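PDB 5A9D: solute carrier family 15 member 1, which carries small peptides together with protons across the membrane of intestinal cells, the fragment here being its immunoglobulin-like extracellular domain. Local coordinates for residues G1-Q6 with F40-L45; V5-L10 with H69-L74; K94-I99 with F131-E136; G98-N103 with A164-I169. One frame throughout, in Å; residues are numbered along the deposited sequence.

Contact 1 of 4, residues G1-Q6 with F40-L45; sequences GGNQVQ and FDIDKL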
# COMPACT_ATOMS: atom_id res chain seq x y z
N GLY A 1 -0.30 7.38 18.74
CA GLY A 1 -0.12 8.12 17.50
C GLY A 1 -0.36 7.29 16.25
O GLY A 1 0.13 6.16 16.16
N GLY A 2 -1.13 7.81 15.27
CA GLY A 2 -1.75 9.14 15.26
C GLY A 2 -0.80 10.15 14.66
O GLY A 2 -0.89 10.46 13.47
N ASN A 3 0.22 10.53 15.45
CA ASN A 3 1.30 11.46 15.11
C ASN A 3 2.67 10.69 15.06
O ASN A 3 3.70 11.28 14.67
CB ASN A 3 1.31 12.59 16.18
CG ASN A 3 2.48 13.56 16.23
OD1 ASN A 3 3.20 13.66 17.24
ND2 ASN A 3 2.63 14.37 15.19
N GLN A 4 2.68 9.39 15.47
CA GLN A 4 3.93 8.63 15.51
C GLN A 4 4.19 7.80 14.23
O GLN A 4 3.27 7.28 13.60
CB GLN A 4 4.09 7.79 16.79
CG GLN A 4 3.29 6.49 16.86
CD GLN A 4 3.51 5.66 18.11
OE1 GLN A 4 3.76 4.44 18.06
NE2 GLN A 4 3.47 6.31 19.28
N VAL A 5 5.44 7.78 13.83
CA VAL A 5 5.93 7.08 12.65
C VAL A 5 6.77 5.90 13.16
O VAL A 5 7.61 6.09 14.04
CB VAL A 5 6.74 8.08 11.77
CG1 VAL A 5 7.60 7.35 10.73
CG2 VAL A 5 5.79 9.06 11.07
N GLN A 6 6.47 4.68 12.68
CA GLN A 6 7.25 3.51 13.08
C GLN A 6 8.12 3.10 11.91
O GLN A 6 7.64 3.03 10.76
CB GLN A 6 6.36 2.36 13.56
CG GLN A 6 5.82 2.53 15.00
CD GLN A 6 4.90 1.40 15.42
OE1 GLN A 6 4.98 0.28 14.92
NE2 GLN A 6 3.96 1.65 16.33
N PHE A 40 8.92 7.45 16.27
CA PHE A 40 9.30 8.88 16.25
C PHE A 40 8.10 9.76 16.11
O PHE A 40 7.12 9.34 15.48
CB PHE A 40 10.21 9.16 15.03
CG PHE A 40 11.45 8.29 14.94
CD1 PHE A 40 12.63 8.66 15.57
CD2 PHE A 40 11.42 7.09 14.22
CE1 PHE A 40 13.77 7.86 15.48
CE2 PHE A 40 12.57 6.28 14.14
CZ PHE A 40 13.73 6.66 14.79
N ASP A 41 8.17 11.00 16.61
CA ASP A 41 7.14 12.02 16.38
C ASP A 41 7.53 12.60 15.03
O ASP A 41 8.72 12.95 14.84
CB ASP A 41 7.18 13.12 17.45
CG ASP A 41 6.78 12.65 18.84
OD1 ASP A 41 5.77 11.91 18.95
OD2 ASP A 41 7.43 13.08 19.81
N ILE A 42 6.57 12.66 14.08
CA ILE A 42 6.76 13.13 12.70
C ILE A 42 7.50 14.49 12.64
O ILE A 42 8.39 14.65 11.80
CB ILE A 42 5.43 13.13 11.87
CG1 ILE A 42 5.68 13.38 10.36
CG2 ILE A 42 4.35 14.11 12.39
CD1 ILE A 42 6.20 12.28 9.59
N ASP A 43 7.15 15.45 13.53
CA ASP A 43 7.75 16.79 13.59
C ASP A 43 9.22 16.75 14.01
O ASP A 43 9.96 17.68 13.68
CB ASP A 43 6.95 17.71 14.55
CG ASP A 43 7.24 17.48 16.03
OD1 ASP A 43 6.79 16.44 16.56
OD2 ASP A 43 7.94 18.33 16.64
N LYS A 44 9.62 15.69 14.75
CA LYS A 44 10.99 15.48 15.25
C LYS A 44 11.83 14.67 14.29
O LYS A 44 13.02 14.54 14.50
CB LYS A 44 10.98 14.85 16.66
CG LYS A 44 10.46 15.79 17.74
CD LYS A 44 10.33 15.09 19.09
CE LYS A 44 9.81 16.03 20.15
NZ LYS A 44 9.62 15.34 21.45
N LEU A 45 11.23 14.15 13.20
CA LEU A 45 11.90 13.37 12.17
C LEU A 45 12.33 14.36 11.10
O LEU A 45 11.82 14.35 9.98
CB LEU A 45 10.93 12.29 11.62
CG LEU A 45 11.49 10.99 11.06
CD1 LEU A 45 12.47 10.29 12.03
CD2 LEU A 45 10.37 10.05 10.70
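Val5 and Phe40 sit across from each other as a hydrogen-bonded antiparallel pair, their side chains on the same face of the sheet. Val5 N donates almost straight to Phe40 O at 2.8 Å, and Phe40 N returns the bond to Val5 O in the carbonyl plane. Val5 CG2 lies 3.6 Å from Ile42 CD1, the side chains crossing obliquely, while Val5 CG1 meets Leu45 CD2 at 3.9 Å with the chains at about a right angle. Leu45, in the turn that follows the strand, sets CD1 over the rim of one face of the Phe40 ring. Just before strand 4-11 Asn3, its CG anti to the backbone N (chi1 169°), crosses Ile42 obliquely, so that Asn3 ND2 lies 3.3 Å from Ile42 CG2. The Asn3 amide and Asp41 carboxylate planes are 20° apart, with Asn3 OD1 3.5 Å from Asp41 OD1; Asp41 OD2 forms a salt bridge with Lys44 NZ. Ile42 N bonds Asn3 O at 3.2 Å, nearly along the C=O axis, and Lys44 N turns back to Asp41 O. Here strand 32-41, an edge strand of the mixed sheet in an immunoglobulin-like fold, ends, and its antiparallel pairing with strand 4-11 gives way to a turn.

Contact 2 of 4, residues V5-L10 with H69-L74; sequences VQIKVL and HRHTLL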
# COMPACT_ATOMS: atom_id res chain seq x y z
N VAL A 5 5.44 7.78 13.83
CA VAL A 5 5.93 7.08 12.65
C VAL A 5 6.77 5.90 13.16
O VAL A 5 7.61 6.09 14.04
CB VAL A 5 6.74 8.08 11.77
CG1 VAL A 5 7.60 7.35 10.73
CG2 VAL A 5 5.79 9.06 11.07
N GLN A 6 6.47 4.68 12.68
CA GLN A 6 7.25 3.51 13.08
C GLN A 6 8.12 3.10 11.91
O GLN A 6 7.64 3.03 10.76
CB GLN A 6 6.36 2.36 13.56
CG GLN A 6 5.82 2.53 15.00
CD GLN A 6 4.90 1.40 15.42
OE1 GLN A 6 4.98 0.28 14.92
NE2 GLN A 6 3.96 1.65 16.33
N ILE A 7 9.42 2.91 12.17
CA ILE A 7 10.40 2.55 11.14
C ILE A 7 11.28 1.38 11.61
O ILE A 7 11.90 1.44 12.66
CB ILE A 7 11.30 3.76 10.73
CG1 ILE A 7 10.46 5.01 10.39
CG2 ILE A 7 12.27 3.38 9.58
CD1 ILE A 7 11.22 6.37 10.32
N LYS A 8 11.38 0.37 10.75
CA LYS A 8 12.25 -0.79 10.91
C LYS A 8 13.27 -0.66 9.79
O LYS A 8 12.92 -0.22 8.71
CB LYS A 8 11.43 -2.09 10.74
CG LYS A 8 12.20 -3.38 10.66
CD LYS A 8 11.46 -4.27 9.71
CE LYS A 8 11.01 -5.56 10.33
NZ LYS A 8 9.96 -6.18 9.50
N VAL A 9 14.53 -0.98 10.05
CA VAL A 9 15.55 -0.90 9.00
C VAL A 9 15.95 -2.32 8.61
O VAL A 9 16.16 -3.14 9.49
CB VAL A 9 16.79 -0.07 9.43
CG1 VAL A 9 17.79 0.09 8.26
CG2 VAL A 9 16.37 1.29 9.98
N LEU A 10 16.03 -2.60 7.31
CA LEU A 10 16.47 -3.89 6.81
C LEU A 10 17.58 -3.63 5.81
O LEU A 10 17.39 -2.99 4.77
CB LEU A 10 15.27 -4.71 6.22
CG LEU A 10 15.57 -5.95 5.35
CD1 LEU A 10 16.31 -7.05 6.12
CD2 LEU A 10 14.28 -6.55 4.78
N HIS A 69 1.59 5.19 10.73
CA HIS A 69 1.99 4.05 9.92
C HIS A 69 3.36 3.49 10.23
O HIS A 69 4.23 4.21 10.72
CB HIS A 69 1.92 4.40 8.42
CG HIS A 69 0.53 4.69 7.95
ND1 HIS A 69 -0.14 5.86 8.31
CD2 HIS A 69 -0.28 3.95 7.15
CE1 HIS A 69 -1.33 5.78 7.74
NE2 HIS A 69 -1.45 4.66 7.02
N ARG A 70 3.54 2.20 9.94
CA ARG A 70 4.81 1.50 10.03
C ARG A 70 5.44 1.50 8.66
O ARG A 70 4.75 1.57 7.65
CB ARG A 70 4.66 0.04 10.45
CG ARG A 70 4.30 -0.17 11.87
CD ARG A 70 4.03 -1.63 12.06
NE ARG A 70 3.76 -1.93 13.46
CZ ARG A 70 3.35 -3.11 13.89
NH1 ARG A 70 3.20 -4.13 13.04
NH2 ARG A 70 3.11 -3.30 15.18
N HIS A 71 6.76 1.43 8.63
CA HIS A 71 7.52 1.43 7.41
C HIS A 71 8.73 0.54 7.55
O HIS A 71 9.29 0.44 8.64
CB HIS A 71 8.04 2.86 7.11
CG HIS A 71 6.99 3.93 7.15
ND1 HIS A 71 6.55 4.45 8.37
CD2 HIS A 71 6.35 4.56 6.14
CE1 HIS A 71 5.61 5.34 8.05
NE2 HIS A 71 5.47 5.45 6.73
N THR A 72 9.19 -0.03 6.44
CA THR A 72 10.45 -0.75 6.41
C THR A 72 11.36 0.10 5.54
O THR A 72 11.06 0.31 4.37
CB THR A 72 10.32 -2.18 5.87
OG1 THR A 72 9.66 -2.93 6.86
CG2 THR A 72 11.70 -2.85 5.59
N LEU A 73 12.45 0.60 6.13
CA LEU A 73 13.46 1.32 5.40
C LEU A 73 14.46 0.28 4.87
O LEU A 73 15.27 -0.29 5.64
CB LEU A 73 14.14 2.40 6.27
CG LEU A 73 15.30 3.21 5.60
CD1 LEU A 73 14.81 4.05 4.40
CD2 LEU A 73 16.00 4.10 6.62
N LEU A 74 14.38 -0.03 3.57
CA LEU A 74 15.31 -0.96 2.96
C LEU A 74 16.56 -0.17 2.65
O LEU A 74 16.44 0.94 2.13
CB LEU A 74 14.77 -1.56 1.64
CG LEU A 74 13.56 -2.49 1.70
CD1 LEU A 74 13.15 -2.88 0.29
CD2 LEU A 74 13.89 -3.78 2.46
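Arg70 and Gln6 leave their strands on the same face, and their side chains run alongside in the same direction. From CB the chain turns so that CG is anti to the carbonyl carbon (chi1 -73°), which sets Arg70 CG 3.7 Å from Gln6 CB. CG and CD then pass Gln6 OE1, and the extended chain brings Arg70 NE within 2.9 Å of that oxygen for a hydrogen bond. The oxygen lies at the guanidinium edge, while NE stands above the plane of the amide carbonyl, the two flat groups being 38° apart. At the tip, NH1 bonds Pro186 O of the second subunit. An alanine here, lacking NE and NH1, would probably let the Gln6 amide shift and weaken the join to that subunit. The backbones form a parallel pair, strands 4-11 and 69-76 at the centre of the mixed sheet of an immunoglobulin-like sandwich, with Lys8 N bonding His71 O and Leu73 N bonding Lys8 O at 2.7 Å. On the opposite face His71 ND1 donates to Gln6 O at 3.0 Å in the plane of the ring; His71 N adds a weak bond to it. Because His71 NE2 faces Glu66 N, the ring is probably neutral, with its proton on ND1. Farther along, Leu10 and Leu74 lie side by side, pointing the same way, Leu10 CD2 3.6 Å from Leu74 CD2.

Contact 3 of 4, residues K94-I99 with F131-E136; sequences KGENGI and FFPSGE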
# COMPACT_ATOMS: atom_id res chain seq x y z
N LYS A 94 -12.31 -4.03 17.12
CA LYS A 94 -13.56 -4.59 16.60
C LYS A 94 -14.62 -3.51 16.70
O LYS A 94 -14.75 -2.87 17.75
CB LYS A 94 -13.98 -5.83 17.41
CG LYS A 94 -13.40 -7.14 16.88
CD LYS A 94 -13.60 -8.26 17.89
CE LYS A 94 -12.79 -9.49 17.56
NZ LYS A 94 -12.97 -10.55 18.58
N GLY A 95 -15.27 -3.24 15.56
CA GLY A 95 -16.31 -2.22 15.46
C GLY A 95 -15.90 -0.87 14.95
O GLY A 95 -16.78 -0.04 14.65
N GLU A 96 -14.58 -0.61 14.84
CA GLU A 96 -14.10 0.67 14.30
C GLU A 96 -14.37 0.78 12.80
O GLU A 96 -14.47 -0.23 12.10
CB GLU A 96 -12.62 0.89 14.60
CG GLU A 96 -12.36 1.24 16.06
CD GLU A 96 -10.94 1.65 16.36
OE1 GLU A 96 -10.01 0.92 15.94
OE2 GLU A 96 -10.75 2.70 17.00
N ASN A 97 -14.52 2.02 12.33
CA ASN A 97 -14.84 2.31 10.96
C ASN A 97 -13.61 2.82 10.26
O ASN A 97 -12.94 3.71 10.76
CB ASN A 97 -15.99 3.34 10.89
CG ASN A 97 -17.23 2.85 11.63
OD1 ASN A 97 -17.86 1.85 11.25
ND2 ASN A 97 -17.50 3.41 12.79
N GLY A 98 -13.31 2.23 9.11
CA GLY A 98 -12.20 2.65 8.26
C GLY A 98 -12.65 3.81 7.41
O GLY A 98 -13.69 3.73 6.77
N ILE A 99 -11.89 4.90 7.41
CA ILE A 99 -12.21 6.05 6.58
C ILE A 99 -10.99 6.44 5.76
O ILE A 99 -9.89 6.57 6.30
CB ILE A 99 -12.76 7.25 7.41
CG1 ILE A 99 -14.08 6.90 8.14
CG2 ILE A 99 -12.93 8.53 6.54
CD1 ILE A 99 -14.49 7.94 9.24
N PHE A 131 -8.76 4.21 11.23
CA PHE A 131 -9.92 3.70 11.94
C PHE A 131 -10.33 4.50 13.16
O PHE A 131 -9.49 5.03 13.89
CB PHE A 131 -9.71 2.21 12.28
CG PHE A 131 -9.61 1.36 11.01
CD1 PHE A 131 -8.44 1.33 10.26
CD2 PHE A 131 -10.67 0.56 10.60
CE1 PHE A 131 -8.37 0.58 9.08
CE2 PHE A 131 -10.58 -0.22 9.44
CZ PHE A 131 -9.44 -0.17 8.66
N PHE A 132 -11.65 4.62 13.35
CA PHE A 132 -12.27 5.47 14.36
C PHE A 132 -13.40 4.77 15.05
O PHE A 132 -14.10 3.98 14.40
CB PHE A 132 -12.84 6.76 13.70
CG PHE A 132 -11.81 7.55 12.92
CD1 PHE A 132 -11.54 7.26 11.59
CD2 PHE A 132 -11.07 8.56 13.54
CE1 PHE A 132 -10.51 7.92 10.91
CE2 PHE A 132 -10.09 9.26 12.84
CZ PHE A 132 -9.83 8.95 11.53
N PRO A 133 -13.67 5.09 16.35
CA PRO A 133 -14.85 4.50 17.00
C PRO A 133 -16.13 5.05 16.34
O PRO A 133 -16.09 6.10 15.69
CB PRO A 133 -14.73 5.00 18.45
CG PRO A 133 -13.31 5.46 18.60
CD PRO A 133 -12.95 6.00 17.26
N SER A 134 -17.27 4.35 16.51
CA SER A 134 -18.55 4.76 15.89
C SER A 134 -19.04 6.15 16.30
O SER A 134 -18.63 6.69 17.33
CB SER A 134 -19.65 3.73 16.16
OG SER A 134 -19.24 2.67 16.98
N GLY A 135 -19.94 6.70 15.49
CA GLY A 135 -20.58 7.98 15.76
C GLY A 135 -20.09 9.09 14.88
O GLY A 135 -19.07 8.95 14.21
N GLU A 136 -20.85 10.21 14.85
CA GLU A 136 -20.50 11.41 14.05
C GLU A 136 -19.11 11.93 14.52
O GLU A 136 -18.86 12.05 15.71
CB GLU A 136 -21.61 12.47 14.24
CG GLU A 136 -21.37 13.83 13.62
CD GLU A 136 -22.43 14.85 13.95
OE1 GLU A 136 -22.44 15.36 15.10
OE2 GLU A 136 -23.24 15.18 13.05
O HOH W 1 -16.82 1.68 17.55
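An antiparallel strand pair at the edge of a mixed sheet begins here, where strand 97-103 takes shape and strand 125-132 runs out. Asn97 and Phe132 form the hydrogen-bonded pair: Asn97 N gives a nearly straight bond to Phe132 O at 2.9 Å, and Phe132 N answers to Asn97 O from above that carbonyl's plane. At the next position Phe131 lays its ring over Gly98, whose CA is 3.8 Å from the ring centroid, a CH-pi contact displaced toward the rim. With CG anti to the carbonyl carbon (chi1 -64°), Phe131 CD2 and CE2 both come 3.5 Å from Gly98 CA. A side chain on Gly98 would run into CE2, so the glycine lets the ring lie this close. A serine in place of Phe131 would remove the ring and its CH-pi contact, and would probably loosen the packing around Gly98. In the immunoglobulin-like sandwich to which the sheet belongs, the neighbouring Phe132 points to the other face, toward Met113 and Tyr118 on the facing sheet. There Phe132 CD1 meets Ile99 CD1 at 3.8 Å, the side chains crossing at about a right angle. Asn97 lies on this face too, its amide held by Ser163 N and Asp160 O. Glu96 OE1 is bonded to Glu93 N. Past the strands a water accepts from Ser134 N at 2.9 Å and gives a weak bond to Gly95 O.

Contact 4 of 4, residues G98-N103 with A164-I169; sequences GIRFVN and AYTYVI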
# COMPACT_ATOMS: atom_id res chain seq x y z
N GLY A 98 -13.31 2.23 9.11
CA GLY A 98 -12.20 2.65 8.26
C GLY A 98 -12.65 3.81 7.41
O GLY A 98 -13.69 3.73 6.77
N ILE A 99 -11.89 4.90 7.41
CA ILE A 99 -12.21 6.05 6.58
C ILE A 99 -10.99 6.44 5.76
O ILE A 99 -9.89 6.57 6.30
CB ILE A 99 -12.76 7.25 7.41
CG1 ILE A 99 -14.08 6.90 8.14
CG2 ILE A 99 -12.93 8.53 6.54
CD1 ILE A 99 -14.49 7.94 9.24
N ARG A 100 -11.18 6.64 4.46
CA ARG A 100 -10.11 7.15 3.59
C ARG A 100 -10.68 8.36 2.84
O ARG A 100 -11.90 8.51 2.74
CB ARG A 100 -9.57 6.07 2.63
CG ARG A 100 -10.57 5.68 1.57
CD ARG A 100 -9.91 4.85 0.50
NE ARG A 100 -10.93 4.36 -0.41
CZ ARG A 100 -10.73 3.39 -1.29
NH1 ARG A 100 -9.54 2.83 -1.41
NH2 ARG A 100 -11.74 2.97 -2.04
N PHE A 101 -9.81 9.24 2.40
CA PHE A 101 -10.22 10.43 1.69
C PHE A 101 -9.68 10.41 0.27
O PHE A 101 -8.57 9.95 0.03
CB PHE A 101 -9.72 11.70 2.41
CG PHE A 101 -10.51 11.97 3.67
CD1 PHE A 101 -10.15 11.36 4.88
CD2 PHE A 101 -11.65 12.77 3.64
CE1 PHE A 101 -10.92 11.57 6.03
CE2 PHE A 101 -12.40 13.01 4.79
CZ PHE A 101 -12.05 12.39 5.98
N VAL A 102 -10.49 10.91 -0.68
CA VAL A 102 -10.10 11.01 -2.06
C VAL A 102 -10.09 12.50 -2.36
O VAL A 102 -11.10 13.18 -2.15
CB VAL A 102 -11.02 10.20 -3.03
CG1 VAL A 102 -10.79 10.60 -4.50
CG2 VAL A 102 -10.82 8.70 -2.86
N ASN A 103 -8.98 12.99 -2.91
CA ASN A 103 -8.85 14.39 -3.27
C ASN A 103 -9.11 14.57 -4.75
O ASN A 103 -8.41 13.96 -5.55
CB ASN A 103 -7.45 14.90 -2.87
CG ASN A 103 -7.20 16.33 -3.25
OD1 ASN A 103 -8.12 17.12 -3.42
ND2 ASN A 103 -5.95 16.71 -3.32
N ALA A 164 -16.67 0.80 6.38
CA ALA A 164 -15.56 1.45 5.70
C ALA A 164 -16.17 2.44 4.75
O ALA A 164 -17.20 2.15 4.14
CB ALA A 164 -14.70 0.45 4.96
N TYR A 165 -15.60 3.65 4.70
CA TYR A 165 -16.12 4.74 3.87
C TYR A 165 -15.00 5.46 3.15
O TYR A 165 -13.88 5.52 3.65
CB TYR A 165 -16.90 5.77 4.72
CG TYR A 165 -18.02 5.19 5.56
CD1 TYR A 165 -19.30 5.03 5.03
CD2 TYR A 165 -17.80 4.80 6.87
CE1 TYR A 165 -20.32 4.47 5.79
CE2 TYR A 165 -18.82 4.27 7.65
CZ TYR A 165 -20.08 4.10 7.10
OH TYR A 165 -21.07 3.56 7.88
N THR A 166 -15.34 6.03 1.99
CA THR A 166 -14.47 6.85 1.16
C THR A 166 -15.16 8.20 1.11
O THR A 166 -16.32 8.31 0.72
CB THR A 166 -14.30 6.25 -0.23
OG1 THR A 166 -13.60 5.03 -0.12
CG2 THR A 166 -13.49 7.14 -1.15
N TYR A 167 -14.45 9.20 1.55
CA TYR A 167 -14.95 10.58 1.55
C TYR A 167 -14.28 11.30 0.39
O TYR A 167 -13.05 11.37 0.34
CB TYR A 167 -14.64 11.21 2.92
CG TYR A 167 -15.57 10.78 4.04
CD1 TYR A 167 -16.18 9.52 4.04
CD2 TYR A 167 -15.92 11.66 5.06
CE1 TYR A 167 -17.10 9.16 5.03
CE2 TYR A 167 -16.85 11.30 6.05
CZ TYR A 167 -17.42 10.05 6.03
OH TYR A 167 -18.31 9.70 7.02
N VAL A 168 -15.07 11.68 -0.63
CA VAL A 168 -14.54 12.33 -1.84
C VAL A 168 -14.64 13.84 -1.66
O VAL A 168 -15.74 14.35 -1.51
CB VAL A 168 -15.23 11.83 -3.14
CG1 VAL A 168 -14.78 12.64 -4.36
CG2 VAL A 168 -14.98 10.34 -3.38
N ILE A 169 -13.51 14.53 -1.70
CA ILE A 169 -13.42 15.98 -1.54
C ILE A 169 -13.48 16.62 -2.91
O ILE A 169 -12.63 16.31 -3.74
CB ILE A 169 -12.09 16.33 -0.81
CG1 ILE A 169 -12.02 15.59 0.57
CG2 ILE A 169 -11.92 17.88 -0.70
CD1 ILE A 169 -10.53 15.61 1.21
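Arg100 takes the crowded first torsion, with CG between the backbone N and the carbonyl carbon (chi1 69°), then runs out extended. Thr166 turns OG1 anti to its carbonyl carbon (chi1 -66°), so the two side chains lie alongside each other and Arg100 NE reaches Thr166 OG1 at 2.8 Å, close to the guanidinium plane. NH2 adds a weak bond to the same hydroxyl, which is also bonded to Asp184 OD2. Farther out, Arg100 NH1 makes a salt bridge with Asp86 of the second subunit, which would probably steady the buried charge. On the same face Thr166 CG2 packs 3.5 Å from Val102 CG2. The strands run parallel in the middle of the mixed sheet of an immunoglobulin-like sandwich, with a nearly straight bond from Ile169 N to Val102 O at 2.8 Å. The other face carries the aromatic pair along with Ile99 and Ile169. Tyr167 presents its ring edge to the face of Phe101 in an offset edge-to-face pair, planes at 75° and centroids 5.5 Å apart. Packing is tightest at the tyrosine's base, where Tyr167 CB lies 3.4 Å from Phe101 CE2. Ile99 CG2 sits over the rim of one face of the Tyr167 ring.

Contacts 1 and 2 share strand 4-11, and contacts 3 and 4 share strand 97-103, in two mixed sheets of the same strand order. In each, an antiparallel edge pairing (contacts 1 and 3) flanks a central parallel one (contacts 2 and 4). The edge contacts are partly buried, short in register and run out into loops or turns; the central ones are buried and pair over most or all of their length. Contacts 2 and 4 lie on opposite sides of the chain's centre, each with an arginine bonded to a neighbouring-strand side chain. Both touch the second subunit, where Thr72 of one chain bonds Arg100 of the other; contacts 1 and 3 touch no other chain of the assembly.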